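Local coordinates for putative deoxyribonuclease yjjV (Escherichia coli, PDB 1ZZM), which probably hydrolyses ester bonds as a metal-dependent hydrolase of the TatD family, binding two divalent metal cations per subunit, at residues V130-R135 and D139-H144. Sequence-based numbering, arbitrary orientation.
With ZN (zinc ion), chain C; ZN (zinc ion), chain D.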
loop_
_atom_site.group_PDB
_atom_site.type_symbol
_atom_site.label_atom_id
_atom_site.label_comp_id
_atom_site.label_asym_id
_atom_site.label_seq_id
_atom_site.Cartn_x
_atom_site.Cartn_y
_atom_site.Cartn_z
ATOM N N VAL A 130 -7.637 2.664 -4.910
ATOM C CA VAL A 130 -7.231 1.287 -4.657
ATOM C C VAL A 130 -5.775 1.216 -4.223
ATOM O O VAL A 130 -4.945 2.068 -4.589
ATOM C CB VAL A 130 -7.412 0.411 -5.926
ATOM C CG1 VAL A 130 -8.936 0.306 -6.278
ATOM C CG2 VAL A 130 -6.664 1.053 -7.122
ATOM N N ILE A 131 -5.471 0.218 -3.406
ATOM C CA ILE A 131 -4.107 -0.045 -2.937
ATOM C C ILE A 131 -3.761 -1.316 -3.688
ATOM O O ILE A 131 -4.368 -2.383 -3.490
ATOM C CB ILE A 131 -4.062 -0.272 -1.404
ATOM C CG1 ILE A 131 -4.194 1.089 -0.695
ATOM C CG2 ILE A 131 -2.740 -0.962 -1.000
ATOM C CD1 ILE A 131 -4.178 0.990 0.882
ATOM N N LEU A 132 -2.776 -1.186 -4.558
ATOM C CA LEU A 132 -2.397 -2.258 -5.443
ATOM C C LEU A 132 -1.069 -2.935 -5.175
ATOM O O LEU A 132 -0.064 -2.286 -4.862
ATOM C CB LEU A 132 -2.387 -1.721 -6.883
ATOM C CG LEU A 132 -3.686 -1.146 -7.428
ATOM C CD1 LEU A 132 -3.356 -0.191 -8.610
ATOM C CD2 LEU A 132 -4.618 -2.295 -7.863
ATOM N N HIS A 133 -1.112 -4.255 -5.359
ATOM C CA HIS A 133 0.034 -5.154 -5.236
ATOM C C HIS A 133 0.361 -5.561 -6.667
ATOM O O HIS A 133 -0.540 -5.882 -7.458
ATOM C CB HIS A 133 -0.375 -6.409 -4.454
ATOM C CG HIS A 133 0.715 -7.436 -4.309
ATOM N ND1 HIS A 133 1.592 -7.453 -3.250
ATOM C CD2 HIS A 133 1.020 -8.519 -5.061
ATOM C CE1 HIS A 133 2.388 -8.504 -3.343
ATOM N NE2 HIS A 133 2.063 -9.167 -4.440
ATOM N N SER A 134 1.645 -5.548 -7.008
ATOM C CA SER A 134 2.057 -5.934 -8.351
ATOM C C SER A 134 3.444 -6.539 -8.253
ATOM O O SER A 134 4.394 -5.885 -7.822
ATOM C CB SER A 134 2.098 -4.725 -9.288
ATOM O OG SER A 134 2.318 -5.151 -10.652
ATOM N N ARG A 135 3.563 -7.794 -8.643
ATOM C CA ARG A 135 4.865 -8.422 -8.570
ATOM C C ARG A 135 5.048 -9.147 -9.903
ATOM O O ARG A 135 4.406 -10.191 -10.160
ATOM C CB ARG A 135 4.871 -9.389 -7.398
ATOM C CG ARG A 135 6.135 -10.218 -7.315
ATOM C CD ARG A 135 5.831 -11.441 -6.488
ATOM N NE ARG A 135 6.799 -11.645 -5.432
ATOM C CZ ARG A 135 6.510 -12.274 -4.305
ATOM N NH1 ARG A 135 5.278 -12.747 -4.111
ATOM N NH2 ARG A 135 7.447 -12.417 -3.380
ATOM N N ASP A 139 3.144 -4.415 -16.357
ATOM C CA ASP A 139 2.589 -4.128 -17.668
ATOM C C ASP A 139 1.107 -4.519 -17.738
ATOM O O ASP A 139 0.279 -3.740 -18.180
ATOM C CB ASP A 139 3.385 -4.874 -18.747
ATOM C CG ASP A 139 4.841 -4.417 -18.825
ATOM O OD1 ASP A 139 5.215 -3.364 -18.251
ATOM O OD2 ASP A 139 5.631 -5.128 -19.474
ATOM N N LYS A 140 0.785 -5.721 -17.284
ATOM C CA LYS A 140 -0.595 -6.196 -17.296
ATOM C C LYS A 140 -1.464 -5.356 -16.385
ATOM O O LYS A 140 -2.571 -4.981 -16.759
ATOM C CB LYS A 140 -0.653 -7.664 -16.865
ATOM C CG LYS A 140 -0.330 -8.640 -17.995
ATOM C CD LYS A 140 -1.421 -8.566 -19.075
ATOM C CE LYS A 140 -1.282 -9.664 -20.111
ATOM N NZ LYS A 140 -2.250 -9.460 -21.237
ATOM N N LEU A 141 -0.953 -5.029 -15.197
ATOM C CA LEU A 141 -1.736 -4.229 -14.258
ATOM C C LEU A 141 -2.026 -2.881 -14.898
ATOM O O LEU A 141 -3.152 -2.410 -14.860
ATOM C CB LEU A 141 -0.980 -4.041 -12.933
ATOM C CG LEU A 141 -1.711 -3.106 -11.958
ATOM C CD1 LEU A 141 -3.090 -3.693 -11.643
ATOM C CD2 LEU A 141 -0.896 -2.931 -10.675
ATOM N N ALA A 142 -1.013 -2.276 -15.512
ATOM C CA ALA A 142 -1.217 -0.981 -16.179
ATOM C C ALA A 142 -2.273 -1.082 -17.297
ATOM O O ALA A 142 -3.058 -0.144 -17.519
ATOM C CB ALA A 142 0.100 -0.468 -16.767
ATOM N N MET A 143 -2.279 -2.200 -18.016
ATOM C CA MET A 143 -3.248 -2.385 -19.085
ATOM C C MET A 143 -4.684 -2.315 -18.528
ATOM O O MET A 143 -5.542 -1.644 -19.105
ATOM C CB MET A 143 -3.016 -3.734 -19.774
ATOM C CG MET A 143 -4.016 -4.059 -20.868
ATOM S SD MET A 143 -3.961 -5.870 -21.236
ATOM C CE MET A 143 -4.699 -6.540 -19.675
ATOM N N HIS A 144 -4.928 -2.989 -17.398
ATOM C CA HIS A 144 -6.248 -2.982 -16.750
ATOM C C HIS A 144 -6.555 -1.583 -16.184
ATOM O O HIS A 144 -7.663 -1.085 -16.353
ATOM C CB HIS A 144 -6.326 -4.021 -15.592
ATOM C CG HIS A 144 -6.344 -5.460 -16.052
ATOM N ND1 HIS A 144 -7.427 -6.029 -16.686
ATOM C CD2 HIS A 144 -5.385 -6.416 -16.029
ATOM C CE1 HIS A 144 -7.134 -7.269 -17.043
ATOM N NE2 HIS A 144 -5.897 -7.528 -16.659
HETATM ZN ZN ZN C . 1.730 -6.297 -1.577
HETATM ZN ZN ZN D . -9.507 -5.451 -16.784
HETATM O O HOH W 1 1.537 -7.110 0.282
HETATM O O HOH W 2 4.038 -6.994 -1.317
#
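Leu141 carries the helix side of this contact alone, pushing its CD2 methyl between Leu132 and Ser134 of strand 130-135. With CG anti to the backbone N (chi1 175°), the side chain reaches from the helix toward the strand. There Leu141 CD2 lies 3.8 Å from Ser134 CB. The same Leu141 CD2 is 4.2 Å from Leu132 CD1. Leu100, Leu116 and Phe169 also pack on Leu141, closing this apolar core between sheet and helices. Leu132 and Leu141 are buried, whereas the Ser134 side is partly exposed although its CB makes the closest approach: Ser134 OG stands 3.9 Å from Leu141 CD2 without bonding to the helix, its hydrogen bond going instead to Thr137 between the segments. At the start of helix 138-148, just before Leu141, Asp139 and Lys140 are exposed. No hydrogen bond joins the two segments, and their axes approach to 9.2 Å at 143°. Between Leu132 and Ser134, His133 points away from the helix, and its ND1 binds zinc at 2.0 Å in a site shared with Glu97 and His157, while NE2 hydrogen-bonds to Asp101. A strand with one face against its helix and a metal ligand on the other exemplifies the beta-alpha unit of TIM-barrel metallo-dependent hydrolases.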